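Local coordinates for E2A dna-binding protein (PDB 2WB0) that coats single-stranded DNA during adenovirus replication, unwinding the template without ATP by forming multimers and so driving elongation by strand displacement, at residues A174-F186 / F329-S341. Residues are numbered along the deposited sequence; the frame is centred on the assembly and turned at random.
Sequences ANQFSGKSCGMFF and FKWSTKHQYRNVS. With ZN (zinc ion), chain B.
F177 CB sits over the centre of one face of the Y337 ring in a CH-pi contact, 3.6 Å from the centroid, while N339 CB lies in plane at the ring edge. The F177 ring itself is slid aside, its plane 29° from that of Y337, so F177 CD2 meets Y337 CE2 and the two rings barely overlap. The contact joins a zinc-binding loop, with its type I turn from S178 to S181, to the chain after helix 300-315, which is loop here apart from a 3-10 turn at 333-335. Broad rings suit W331 and Y337, which spread over C182 CB and F177 CB. W331 brings CZ3 to 3.4 Å from C182 CB, and its ring also meets that of H113; C182, H113, C111 and C166 together bind the zinc, so the tryptophan packs directly against the metal site. G183, at positive phi, brings its CA to 4.0 Å from Y337 CD2, a close approach that its lack of a side chain permits. S181 holds the loop in shape: OG, anti to the backbone N (chi1 -174°), accepts from G183 N in an ST turn and also bonds D169. Waters bridge K180 O to Q336 OE1, and C182 O to H335 O. The direct backbone link is Y337 N to S181 O, 2.9 Å long and nearly straight at 176°.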
ATOM      1  N   ALA A 174      -7.617 -21.126  -9.669  1.00 22.32           N
ATOM      2  CA  ALA A 174      -7.785 -19.954  -8.833  1.00 23.48           C
ATOM      3  C   ALA A 174      -6.614 -19.793  -7.873  1.00 21.89           C
ATOM      4  O   ALA A 174      -6.159 -20.757  -7.251  1.00 21.42           O
ATOM      5  CB  ALA A 174      -9.172 -20.031  -8.033  1.00 22.79           C
ATOM      6  N   ASN A 175      -6.103 -18.574  -7.771  1.00 23.27           N
ATOM      7  CA  ASN A 175      -5.026 -18.191  -6.830  1.00 25.00           C
ATOM      8  C   ASN A 175      -3.659 -18.775  -7.222  1.00 26.60           C
ATOM      9  O   ASN A 175      -2.734 -18.867  -6.387  1.00 25.72           O
ATOM     10  CB  ASN A 175      -5.362 -18.476  -5.360  1.00 24.65           C
ATOM     11  CG  ASN A 175      -4.642 -17.540  -4.387  1.00 27.57           C
ATOM     12  OD1 ASN A 175      -4.106 -16.493  -4.753  1.00 28.09           O
ATOM     13  ND2 ASN A 175      -4.580 -17.956  -3.134  1.00 30.25           N
ATOM     14  N   GLN A 176      -3.522 -19.109  -8.504  1.00 25.56           N
ATOM     15  CA  GLN A 176      -2.213 -19.381  -9.029  1.00 27.13           C
ATOM     16  C   GLN A 176      -1.951 -18.345 -10.081  1.00 26.49           C
ATOM     17  O   GLN A 176      -2.895 -17.839 -10.724  1.00 26.99           O
ATOM     18  CB  GLN A 176      -2.098 -20.793  -9.553  1.00 27.43           C
ATOM     19  CG  GLN A 176      -2.170 -21.784  -8.388  1.00 31.88           C
ATOM     20  CD  GLN A 176      -1.962 -23.242  -8.827  1.00 38.40           C
ATOM     21  OE1 GLN A 176      -1.484 -23.525  -9.974  1.00 39.03           O
ATOM     22  NE2 GLN A 176      -2.378 -24.176  -7.949  1.00 32.33           N
ATOM     23  N   PHE A 177      -0.690 -17.985 -10.225  1.00 25.31           N
ATOM     24  CA  PHE A 177      -0.378 -16.859 -11.063  1.00 24.48           C
ATOM     25  C   PHE A 177       0.547 -17.244 -12.215  1.00 24.63           C
ATOM     26  O   PHE A 177       1.567 -17.913 -12.020  1.00 24.86           O
ATOM     27  CB  PHE A 177       0.204 -15.754 -10.194  1.00 23.95           C
ATOM     28  CG  PHE A 177      -0.648 -15.394  -9.000  1.00 23.60           C
ATOM     29  CD1 PHE A 177      -1.695 -14.474  -9.139  1.00 23.89           C
ATOM     30  CD2 PHE A 177      -0.415 -15.976  -7.729  1.00 23.01           C
ATOM     31  CE1 PHE A 177      -2.488 -14.097  -8.020  1.00 21.69           C
ATOM     32  CE2 PHE A 177      -1.221 -15.623  -6.613  1.00 19.64           C
ATOM     33  CZ  PHE A 177      -2.247 -14.682  -6.767  1.00 22.23           C
ATOM     34  N   SER A 178       0.169 -16.823 -13.407  1.00 23.48           N
ATOM     35  CA  SER A 178       0.995 -17.005 -14.605  1.00 22.86           C
ATOM     36  C   SER A 178       2.146 -16.003 -14.639  1.00 23.54           C
ATOM     37  O   SER A 178       2.122 -14.996 -13.906  1.00 23.12           O
ATOM     38  CB  SER A 178       0.111 -16.804 -15.845  1.00 23.10           C
ATOM     39  OG  SER A 178      -0.058 -15.412 -16.143  1.00 20.97           O
ATOM     40  N   GLY A 179       3.091 -16.218 -15.573  1.00 22.32           N
ATOM     41  CA  GLY A 179       4.217 -15.301 -15.810  1.00 21.43           C
ATOM     42  C   GLY A 179       3.792 -13.951 -16.376  1.00 21.79           C
ATOM     43  O   GLY A 179       4.588 -13.029 -16.481  1.00 21.86           O
ATOM     44  N   LYS A 180       2.519 -13.818 -16.731  1.00 20.61           N
ATOM     45  CA  LYS A 180       2.033 -12.519 -17.217  1.00 20.44           C
ATOM     46  C   LYS A 180       1.076 -11.862 -16.233  1.00 18.65           C
ATOM     47  O   LYS A 180       0.500 -10.804 -16.541  1.00 19.19           O
ATOM     48  CB  LYS A 180       1.314 -12.700 -18.542  1.00 20.32           C
ATOM     49  CG  LYS A 180       2.306 -13.073 -19.708  1.00 24.97           C
ATOM     50  CD  LYS A 180       1.518 -13.312 -20.985  1.00 31.18           C
ATOM     51  CE  LYS A 180       2.463 -13.705 -22.171  1.00 36.32           C
ATOM     52  NZ  LYS A 180       3.621 -12.747 -22.210  1.00 37.14           N
ATOM     53  N   SER A 181       0.889 -12.483 -15.075  1.00 16.37           N
ATOM     54  CA  SER A 181      -0.042 -11.952 -14.060  1.00 16.10           C
ATOM     55  C   SER A 181       0.455 -10.649 -13.473  1.00 17.00           C
ATOM     56  O   SER A 181       1.656 -10.384 -13.495  1.00 14.74           O
ATOM     57  CB  SER A 181      -0.142 -12.921 -12.888  1.00 18.50           C
ATOM     58  OG  SER A 181      -1.146 -12.479 -11.980  1.00 17.47           O
ATOM     59  N   CYS A 182      -0.483  -9.828 -12.945  1.00 16.85           N
ATOM     60  CA  CYS A 182      -0.143  -8.687 -12.087  1.00 16.67           C
ATOM     61  C   CYS A 182      -0.140  -9.117 -10.616  1.00 16.76           C
ATOM     62  O   CYS A 182       0.267  -8.330  -9.757  1.00 17.78           O
ATOM     63  CB  CYS A 182      -1.139  -7.494 -12.283  1.00 18.29           C
ATOM     64  SG  CYS A 182      -2.831  -7.972 -11.928  1.00 17.01           S
ATOM     65  N   GLY A 183      -0.560 -10.360 -10.338  1.00 16.73           N
ATOM     66  CA  GLY A 183      -0.536 -10.940  -8.990  1.00 15.02           C
ATOM     67  C   GLY A 183      -1.794 -10.638  -8.161  1.00 17.27           C
ATOM     68  O   GLY A 183      -1.870 -10.986  -6.995  1.00 15.61           O
ATOM     69  N   MET A 184      -2.758  -9.931  -8.740  1.00 16.50           N
ATOM     70  CA  MET A 184      -3.990  -9.610  -8.033  1.00 18.17           C
ATOM     71  C   MET A 184      -4.980 -10.773  -8.190  1.00 17.59           C
ATOM     72  O   MET A 184      -5.155 -11.337  -9.292  1.00 19.38           O
ATOM     73  CB  MET A 184      -4.582  -8.339  -8.643  1.00 16.18           C
ATOM     74  CG  MET A 184      -5.611  -7.690  -7.779  1.00 25.13           C
ATOM     75  SD  MET A 184      -5.838  -5.925  -8.168  1.00 27.00           S
ATOM     76  CE  MET A 184      -4.282  -5.313  -8.259  1.00 26.55           C
ATOM     77  N   PHE A 185      -5.636 -11.115  -7.092  1.00 17.27           N
ATOM     78  CA  PHE A 185      -6.641 -12.190  -7.019  1.00 17.73           C
ATOM     79  C   PHE A 185      -7.515 -11.919  -5.804  1.00 17.68           C
ATOM     80  O   PHE A 185      -6.993 -11.566  -4.703  1.00 17.78           O
ATOM     81  CB  PHE A 185      -5.971 -13.557  -6.854  1.00 17.80           C
ATOM     82  CG  PHE A 185      -6.946 -14.649  -6.635  1.00 19.05           C
ATOM     83  CD1 PHE A 185      -7.650 -15.175  -7.721  1.00 18.23           C
ATOM     84  CD2 PHE A 185      -7.274 -15.068  -5.326  1.00 17.88           C
ATOM     85  CE1 PHE A 185      -8.606 -16.194  -7.549  1.00 15.85           C
ATOM     86  CE2 PHE A 185      -8.221 -16.120  -5.156  1.00 19.27           C
ATOM     87  CZ  PHE A 185      -8.874 -16.650  -6.253  1.00 18.83           C
ATOM     88  N   PHE A 186      -8.817 -12.047  -5.973  1.00 17.31           N
ATOM     89  CA  PHE A 186      -9.745 -11.936  -4.850  1.00 17.98           C
ATOM     90  C   PHE A 186     -10.525 -13.228  -4.683  1.00 19.03           C
ATOM     91  O   PHE A 186     -11.167 -13.706  -5.622  1.00 17.20           O
ATOM     92  CB  PHE A 186     -10.668 -10.727  -5.056  1.00 17.39           C
ATOM     93  CG  PHE A 186      -9.918  -9.432  -5.231  1.00 15.76           C
ATOM     94  CD1 PHE A 186      -9.138  -8.922  -4.169  1.00 19.67           C
ATOM     95  CD2 PHE A 186     -10.014  -8.706  -6.407  1.00 19.04           C
ATOM     96  CE1 PHE A 186      -8.447  -7.718  -4.282  1.00 18.31           C
ATOM     97  CE2 PHE A 186      -9.311  -7.491  -6.559  1.00 21.31           C
ATOM     98  CZ  PHE A 186      -8.503  -7.011  -5.528  1.00 19.18           C
ATOM     99  N   PHE A 329       0.115   5.368 -11.237  1.00 19.97           N
ATOM    100  CA  PHE A 329       0.490   4.020 -11.588  1.00 18.38           C
ATOM    101  C   PHE A 329       0.220   3.749 -13.059  1.00 17.84           C
ATOM    102  O   PHE A 329      -0.836   4.106 -13.603  1.00 18.12           O
ATOM    103  CB  PHE A 329      -0.330   2.990 -10.784  1.00 16.62           C
ATOM    104  CG  PHE A 329       0.056   1.568 -11.080  1.00 17.92           C
ATOM    105  CD1 PHE A 329       1.243   1.058 -10.570  1.00 20.07           C
ATOM    106  CD2 PHE A 329      -0.758   0.733 -11.858  1.00 12.46           C
ATOM    107  CE1 PHE A 329       1.620  -0.247 -10.827  1.00 17.32           C
ATOM    108  CE2 PHE A 329      -0.393  -0.546 -12.129  1.00 15.60           C
ATOM    109  CZ  PHE A 329       0.796  -1.086 -11.550  1.00 16.55           C
ATOM    110  N   LYS A 330       1.172   3.111 -13.692  1.00 18.41           N
ATOM    111  CA  LYS A 330       1.033   2.647 -15.103  1.00 21.44           C
ATOM    112  C   LYS A 330       1.487   1.217 -15.146  1.00 20.16           C
ATOM    113  O   LYS A 330       2.566   0.923 -14.605  1.00 20.27           O
ATOM    114  CB  LYS A 330       2.021   3.459 -15.997  1.00 22.88           C
ATOM    115  CG  LYS A 330       1.773   4.974 -15.980  1.00 29.25           C
ATOM    116  CD  LYS A 330       3.103   5.814 -16.293  1.00 42.28           C
ATOM    117  CE  LYS A 330       3.066   6.505 -17.664  1.00 46.96           C
ATOM    118  NZ  LYS A 330       4.085   7.624 -17.784  1.00 49.38           N
ATOM    119  N   TRP A 331       0.745   0.330 -15.824  1.00 19.96           N
ATOM    120  CA  TRP A 331       1.157  -1.073 -15.847  1.00 20.09           C
ATOM    121  C   TRP A 331       2.453  -1.160 -16.651  1.00 21.63           C
ATOM    122  O   TRP A 331       2.567  -0.501 -17.683  1.00 19.57           O
ATOM    123  CB  TRP A 331       0.089  -1.999 -16.506  1.00 18.53           C
ATOM    124  CG  TRP A 331       0.675  -3.376 -16.596  1.00 20.65           C
ATOM    125  CD1 TRP A 331       1.140  -4.046 -17.709  1.00 22.19           C
ATOM    126  CD2 TRP A 331       0.937  -4.223 -15.471  1.00 20.21           C
ATOM    127  NE1 TRP A 331       1.702  -5.258 -17.319  1.00 21.25           N
ATOM    128  CE2 TRP A 331       1.574  -5.377 -15.947  1.00 20.66           C
ATOM    129  CE3 TRP A 331       0.728  -4.078 -14.081  1.00 20.35           C
ATOM    130  CZ2 TRP A 331       1.983  -6.400 -15.093  1.00 20.68           C
ATOM    131  CZ3 TRP A 331       1.139  -5.146 -13.217  1.00 17.29           C
ATOM    132  CH2 TRP A 331       1.770  -6.256 -13.750  1.00 17.00           C
ATOM    133  N   SER A 332       3.419  -1.945 -16.197  1.00 21.35           N
ATOM    134  CA  SER A 332       4.576  -2.228 -17.013  1.00 24.31           C
ATOM    135  C   SER A 332       5.139  -3.536 -16.553  1.00 24.28           C
ATOM    136  O   SER A 332       4.735  -4.054 -15.512  1.00 22.78           O
ATOM    137  CB  SER A 332       5.625  -1.107 -16.900  1.00 25.43           C
ATOM    138  OG  SER A 332       6.316  -1.166 -15.688  1.00 27.53           O
ATOM    139  N   THR A 333       6.098  -4.066 -17.288  1.00 25.17           N
ATOM    140  CA  THR A 333       6.533  -5.408 -17.039  1.00 27.77           C
ATOM    141  C   THR A 333       7.341  -5.488 -15.768  1.00 27.64           C
ATOM    142  O   THR A 333       7.418  -6.568 -15.194  1.00 27.56           O
ATOM    143  CB  THR A 333       7.295  -6.022 -18.257  1.00 28.58           C
ATOM    144  OG1 THR A 333       8.453  -5.250 -18.470  1.00 33.16           O
ATOM    145  CG2 THR A 333       6.478  -5.928 -19.471  1.00 30.10           C
ATOM    146  N   LYS A 334       7.889  -4.369 -15.273  1.00 27.71           N
ATOM    147  CA  LYS A 334       8.574  -4.455 -13.999  1.00 28.49           C
ATOM    148  C   LYS A 334       7.641  -4.920 -12.874  1.00 26.98           C
ATOM    149  O   LYS A 334       8.132  -5.444 -11.876  1.00 27.53           O
ATOM    150  CB  LYS A 334       9.303  -3.158 -13.549  1.00 30.27           C
ATOM    151  CG  LYS A 334       8.465  -1.911 -13.486  1.00 35.81           C
ATOM    152  CD  LYS A 334       9.115  -0.787 -12.630  1.00 43.76           C
ATOM    153  CE  LYS A 334       8.607   0.645 -13.075  1.00 48.02           C
ATOM    154  NZ  LYS A 334       9.323   1.840 -12.451  1.00 48.62           N
ATOM    155  N   HIS A 335       6.324  -4.723 -13.003  1.00 23.87           N
ATOM    156  CA  HIS A 335       5.450  -5.141 -11.907  1.00 22.56           C
ATOM    157  C   HIS A 335       4.907  -6.548 -12.154  1.00 21.18           C
ATOM    158  O   HIS A 335       4.144  -7.086 -11.341  1.00 20.10           O
ATOM    159  CB  HIS A 335       4.241  -4.185 -11.733  1.00 21.98           C
ATOM    160  CG  HIS A 335       4.632  -2.738 -11.571  1.00 25.00           C
ATOM    161  ND1 HIS A 335       5.435  -2.298 -10.545  1.00 26.41           N
ATOM    162  CD2 HIS A 335       4.362  -1.653 -12.334  1.00 28.75           C
ATOM    163  CE1 HIS A 335       5.608  -0.995 -10.657  1.00 29.59           C
ATOM    164  NE2 HIS A 335       4.948  -0.577 -11.727  1.00 29.00           N
ATOM    165  N   GLN A 336       5.258  -7.128 -13.286  1.00 19.43           N
ATOM    166  CA  GLN A 336       4.791  -8.482 -13.586  1.00 19.32           C
ATOM    167  C   GLN A 336       5.202  -9.542 -12.576  1.00 18.42           C
ATOM    168  O   GLN A 336       6.337  -9.528 -12.086  1.00 19.46           O
ATOM    169  CB  GLN A 336       5.348  -8.870 -14.958  1.00 20.30           C
ATOM    170  CG  GLN A 336       4.664  -9.975 -15.605  1.00 21.24           C
ATOM    171  CD  GLN A 336       5.012  -9.965 -17.087  1.00 25.75           C
ATOM    172  OE1 GLN A 336       4.211  -9.584 -17.953  1.00 24.95           O
ATOM    173  NE2 GLN A 336       6.229 -10.345 -17.368  1.00 23.89           N
ATOM    174  N   TYR A 337       4.280 -10.441 -12.243  1.00 17.51           N
ATOM    175  CA  TYR A 337       4.524 -11.500 -11.304  1.00 18.49           C
ATOM    176  C   TYR A 337       5.661 -12.350 -11.885  1.00 19.02           C
ATOM    177  O   TYR A 337       5.714 -12.542 -13.108  1.00 18.88           O
ATOM    178  CB  TYR A 337       3.279 -12.378 -11.223  1.00 18.57           C
ATOM    179  CG  TYR A 337       3.322 -13.398 -10.156  1.00 18.49           C
ATOM    180  CD1 TYR A 337       3.830 -14.678 -10.396  1.00 20.16           C
ATOM    181  CD2 TYR A 337       2.779 -13.122  -8.902  1.00 18.09           C
ATOM    182  CE1 TYR A 337       3.851 -15.643  -9.372  1.00 18.53           C
ATOM    183  CE2 TYR A 337       2.760 -14.084  -7.898  1.00 20.66           C
ATOM    184  CZ  TYR A 337       3.328 -15.326  -8.140  1.00 19.14           C
ATOM    185  OH  TYR A 337       3.285 -16.243  -7.150  1.00 19.94           O
ATOM    186  N   ARG A 338       6.567 -12.787 -10.998  1.00 18.95           N
ATOM    187  CA  ARG A 338       7.664 -13.640 -11.400  1.00 19.53           C
ATOM    188  C   ARG A 338       7.393 -15.046 -11.045  1.00 20.45           C
ATOM    189  O   ARG A 338       7.621 -15.514  -9.915  1.00 20.04           O
ATOM    190  CB  ARG A 338       9.022 -13.168 -10.854  1.00 18.41           C
ATOM    191  CG  ARG A 338       9.339 -11.732 -11.368  1.00 18.36           C
ATOM    192  CD  ARG A 338      10.753 -11.240 -10.914  1.00 23.21           C
ATOM    193  NE  ARG A 338      11.822 -12.053 -11.579  1.00 25.95           N
ATOM    194  CZ  ARG A 338      12.814 -12.689 -10.955  1.00 27.19           C
ATOM    195  NH1 ARG A 338      12.966 -12.641  -9.625  1.00 22.58           N
ATOM    196  NH2 ARG A 338      13.650 -13.405 -11.682  1.00 29.43           N
ATOM    197  N   ASN A 339       6.977 -15.763 -12.077  1.00 21.61           N
ATOM    198  CA  ASN A 339       6.449 -17.081 -11.843  1.00 23.56           C
ATOM    199  C   ASN A 339       7.570 -18.111 -12.004  1.00 23.67           C
ATOM    200  O   ASN A 339       8.422 -17.938 -12.839  1.00 25.10           O
ATOM    201  CB  ASN A 339       5.352 -17.404 -12.889  1.00 24.96           C
ATOM    202  CG  ASN A 339       4.687 -18.695 -12.562  1.00 29.50           C
ATOM    203  OD1 ASN A 339       4.324 -18.919 -11.395  1.00 34.73           O
ATOM    204  ND2 ASN A 339       4.607 -19.601 -13.532  1.00 35.56           N
ATOM    205  N   VAL A 340       7.550 -19.173 -11.220  1.00 24.45           N
ATOM    206  CA  VAL A 340       8.371 -20.307 -11.573  1.00 26.71           C
ATOM    207  C   VAL A 340       7.421 -21.526 -11.601  1.00 26.51           C
ATOM    208  O   VAL A 340       6.644 -21.693 -10.709  1.00 25.17           O
ATOM    209  CB  VAL A 340       9.706 -20.400 -10.710  1.00 27.83           C
ATOM    210  CG1 VAL A 340       9.419 -20.351  -9.228  1.00 30.19           C
ATOM    211  CG2 VAL A 340      10.535 -21.674 -11.141  1.00 28.77           C
ATOM    212  N   SER A 341       7.365 -22.270 -12.717  1.00 27.80           N
ATOM    213  CA  SER A 341       6.388 -23.417 -12.832  1.00 26.83           C
ATOM    214  C   SER A 341       7.194 -24.684 -12.867  1.00 27.38           C
ATOM    215  O   SER A 341       7.954 -24.910 -13.822  1.00 27.27           O
ATOM    216  CB  SER A 341       5.510 -23.317 -14.120  1.00 29.28           C
ATOM    217  OG  SER A 341       4.264 -24.124 -14.010  1.00 27.86           O
TER
HETATM  218 ZN    ZN B 601      -3.753  -8.181 -14.075  1.00 16.45          ZN
HETATM  219  O   HOH W   1       2.172 -19.485  -9.759  1.00 41.33           O
HETATM  220  O   HOH W   2       1.510  -8.806 -18.089  1.00 23.31           O
HETATM  221  O   HOH W   3       3.317  -8.553  -9.268  1.00 18.47           O